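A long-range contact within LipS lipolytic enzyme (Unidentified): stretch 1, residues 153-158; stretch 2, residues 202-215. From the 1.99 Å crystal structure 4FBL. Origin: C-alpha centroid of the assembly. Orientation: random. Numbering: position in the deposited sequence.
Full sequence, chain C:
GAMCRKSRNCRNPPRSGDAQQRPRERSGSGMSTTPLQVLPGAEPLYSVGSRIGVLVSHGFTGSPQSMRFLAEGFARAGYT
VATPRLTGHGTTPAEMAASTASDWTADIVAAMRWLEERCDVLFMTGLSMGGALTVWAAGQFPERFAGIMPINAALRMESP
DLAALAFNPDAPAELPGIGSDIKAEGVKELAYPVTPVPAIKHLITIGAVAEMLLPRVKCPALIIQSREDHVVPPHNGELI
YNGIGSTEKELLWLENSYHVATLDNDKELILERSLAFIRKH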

# COMPACT_ATOMS: atom_id res chain seq x y z
N ALA C 153 -4.55 1.60 -15.19
CA ALA C 153 -3.53 1.53 -14.17
C ALA C 153 -4.15 1.12 -12.82
O ALA C 153 -5.18 1.66 -12.46
CB ALA C 153 -2.84 2.90 -14.02
N ALA C 154 -3.51 0.17 -12.13
CA ALA C 154 -4.07 -0.47 -10.92
C ALA C 154 -3.58 0.26 -9.63
O ALA C 154 -2.75 -0.24 -8.85
CB ALA C 154 -3.65 -1.94 -10.90
N LEU C 155 -4.01 1.49 -9.47
CA LEU C 155 -3.65 2.28 -8.21
C LEU C 155 -4.52 1.83 -7.00
O LEU C 155 -3.98 1.65 -5.88
CB LEU C 155 -3.80 3.74 -8.45
CG LEU C 155 -2.54 4.48 -8.98
CD1 LEU C 155 -2.08 4.04 -10.33
CD2 LEU C 155 -2.95 5.93 -9.13
N ARG C 156 -5.82 1.62 -7.25
CA ARG C 156 -6.83 1.23 -6.20
C ARG C 156 -7.64 0.05 -6.70
O ARG C 156 -8.43 0.21 -7.63
CB ARG C 156 -7.74 2.41 -5.93
CG ARG C 156 -7.03 3.62 -5.35
CD ARG C 156 -8.13 4.77 -4.97
NE ARG C 156 -8.29 4.89 -3.53
CZ ARG C 156 -9.17 4.23 -2.77
NH1 ARG C 156 -10.07 3.40 -3.31
NH2 ARG C 156 -9.19 4.41 -1.47
N MET C 157 -7.40 -1.15 -6.15
CA MET C 157 -8.17 -2.33 -6.54
C MET C 157 -9.58 -2.30 -5.92
O MET C 157 -10.52 -2.89 -6.46
CB MET C 157 -7.49 -3.61 -6.15
CG MET C 157 -6.07 -3.86 -6.79
SD MET C 157 -6.20 -3.83 -8.61
CE MET C 157 -6.92 -5.46 -8.87
N GLU C 158 -9.71 -1.69 -4.76
CA GLU C 158 -10.99 -1.51 -4.08
C GLU C 158 -11.72 -2.81 -3.90
O GLU C 158 -12.87 -2.87 -4.22
CB GLU C 158 -11.90 -0.52 -4.85
CG GLU C 158 -11.86 0.84 -4.21
CD GLU C 158 -12.07 1.93 -5.20
OE1 GLU C 158 -12.70 1.64 -6.26
OE2 GLU C 158 -11.62 3.09 -4.90
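Stretch 2 202-215: HLITIGAVAEMLLP

The backbones meet at a glycine. Gly207 CA lies 3.8 Å from Leu155 CA, a separation that leaves no room for a side chain at Gly207. An ideal CB at Gly207 would clash with the carbonyl oxygens of Ala154 and Leu155. Those oxygens sit close instead: Gly207 CA is 3.5 Å from Ala154 O and 3.4 Å from Leu155 O, the latter as a CA-H...O contact.

Stretch 2 enters already helical at 202, with a 3-10 segment at 214-215 that continues beyond it. Stretch 1 has no regular secondary structure. The register runs in reverse order, but stretch 1 passes steeply across the helix. By CA atoms, Met157 pairs with Ile204 (CA to CA 7.5 Å) and Leu155 with Gly207. No direct hydrogen bond joins the two.

Leu155 is the most covered residue of the contact. Leu155 CG is 4.0 Å from Ala210 CB, and Leu155 CD2 is 3.8 Å from Glu211 CA and 4.0 Å from Leu214 CD1. Earlier in the helix, Leu203 packs its CD1 4.4 Å from Ala154 CB and its CD2 4.2 Å from Met157 CG.

Arg156 NE forms a long salt bridge with Glu211 OE1, at 3.4 Å. Water 3 donates to Leu155 O at 2.9 Å and to Glu211 OE1 at 2.5 Å, so it links backbone to carboxylate.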

# COMPACT_ATOMS: atom_id res chain seq x y z
N HIS C 202 2.32 -6.98 -2.47
CA HIS C 202 3.12 -6.14 -3.39
C HIS C 202 2.34 -5.45 -4.45
O HIS C 202 2.69 -4.31 -4.82
CB HIS C 202 4.19 -7.07 -3.94
CG HIS C 202 5.04 -7.57 -2.83
ND1 HIS C 202 5.16 -8.91 -2.47
CD2 HIS C 202 5.83 -6.88 -1.97
CE1 HIS C 202 5.96 -9.01 -1.43
NE2 HIS C 202 6.41 -7.79 -1.12
N LEU C 203 1.29 -6.08 -4.99
CA LEU C 203 0.43 -5.36 -5.89
C LEU C 203 -0.17 -4.15 -5.23
O LEU C 203 -0.27 -3.04 -5.83
CB LEU C 203 -0.69 -6.26 -6.44
CG LEU C 203 -1.87 -5.67 -7.23
CD1 LEU C 203 -1.53 -5.00 -8.53
CD2 LEU C 203 -3.02 -6.71 -7.55
N ILE C 204 -0.69 -4.33 -4.02
CA ILE C 204 -1.42 -3.23 -3.33
C ILE C 204 -0.39 -2.10 -2.96
O ILE C 204 -0.71 -0.91 -3.08
CB ILE C 204 -2.13 -3.79 -2.01
CG1 ILE C 204 -3.43 -4.55 -2.38
CG2 ILE C 204 -2.54 -2.63 -1.13
CD1 ILE C 204 -3.93 -5.58 -1.34
N THR C 205 0.81 -2.50 -2.57
CA THR C 205 1.86 -1.55 -2.15
C THR C 205 2.19 -0.60 -3.33
O THR C 205 2.15 0.67 -3.22
CB THR C 205 3.20 -2.27 -1.70
OG1 THR C 205 2.99 -3.06 -0.51
CG2 THR C 205 4.30 -1.20 -1.39
N ILE C 206 2.45 -1.21 -4.52
CA ILE C 206 2.76 -0.40 -5.70
C ILE C 206 1.63 0.54 -5.99
O ILE C 206 1.89 1.71 -6.31
CB ILE C 206 3.01 -1.25 -7.02
CG1 ILE C 206 4.20 -2.18 -6.88
CG2 ILE C 206 3.23 -0.27 -8.24
CD1 ILE C 206 5.39 -1.39 -6.75
N GLY C 207 0.38 0.03 -5.97
CA GLY C 207 -0.70 0.92 -6.26
C GLY C 207 -0.78 2.10 -5.28
O GLY C 207 -1.03 3.29 -5.65
N ALA C 208 -0.62 1.80 -4.00
CA ALA C 208 -0.66 2.91 -3.00
C ALA C 208 0.51 3.96 -3.10
O ALA C 208 0.30 5.17 -2.92
CB ALA C 208 -0.70 2.33 -1.61
N VAL C 209 1.72 3.48 -3.35
CA VAL C 209 2.86 4.38 -3.48
C VAL C 209 2.60 5.29 -4.69
O VAL C 209 2.74 6.52 -4.60
CB VAL C 209 4.21 3.65 -3.55
CG1 VAL C 209 5.37 4.65 -3.98
CG2 VAL C 209 4.50 2.99 -2.15
N ALA C 210 2.12 4.70 -5.80
CA ALA C 210 1.81 5.51 -7.01
C ALA C 210 0.79 6.52 -6.77
O ALA C 210 0.94 7.71 -7.25
CB ALA C 210 1.35 4.60 -8.24
N GLU C 211 -0.34 6.08 -6.17
CA GLU C 211 -1.35 7.04 -5.81
C GLU C 211 -0.79 8.24 -4.98
O GLU C 211 -1.18 9.39 -5.20
CB GLU C 211 -2.49 6.39 -5.02
CG GLU C 211 -3.66 7.42 -4.92
CD GLU C 211 -4.94 6.86 -4.14
OE1 GLU C 211 -5.02 5.68 -3.87
OE2 GLU C 211 -5.88 7.61 -3.85
N MET C 212 0.02 7.95 -3.97
CA MET C 212 0.55 9.02 -3.10
C MET C 212 1.57 9.99 -3.84
O MET C 212 1.67 11.19 -3.52
CB MET C 212 1.25 8.38 -1.89
CG MET C 212 1.38 9.39 -0.67
SD MET C 212 2.10 8.69 0.81
CE MET C 212 1.06 7.17 1.01
N LEU C 213 2.28 9.46 -4.86
CA LEU C 213 3.11 10.29 -5.76
C LEU C 213 2.41 11.18 -6.82
O LEU C 213 3.05 12.07 -7.40
CB LEU C 213 4.04 9.38 -6.51
CG LEU C 213 5.12 8.74 -5.68
CD1 LEU C 213 5.96 7.67 -6.50
CD2 LEU C 213 6.10 9.81 -5.20
N LEU C 214 1.12 10.96 -7.08
CA LEU C 214 0.46 11.65 -8.13
C LEU C 214 0.77 13.17 -8.26
O LEU C 214 1.01 13.62 -9.36
CB LEU C 214 -1.05 11.41 -8.03
CG LEU C 214 -1.62 10.08 -8.59
CD1 LEU C 214 -3.11 9.81 -8.15
CD2 LEU C 214 -1.53 10.01 -10.09
N PRO C 215 0.72 13.97 -7.15
CA PRO C 215 0.96 15.44 -7.23
C PRO C 215 2.37 15.73 -7.82
O PRO C 215 2.61 16.73 -8.46
CB PRO C 215 0.92 15.87 -5.72
CG PRO C 215 -0.19 14.87 -5.18
CD PRO C 215 0.35 13.56 -5.78
O HOH W 1 -2.86 -1.81 -6.62
O HOH W 2 -0.34 -1.80 -8.77
O HOH W 3 -4.00 3.44 -3.61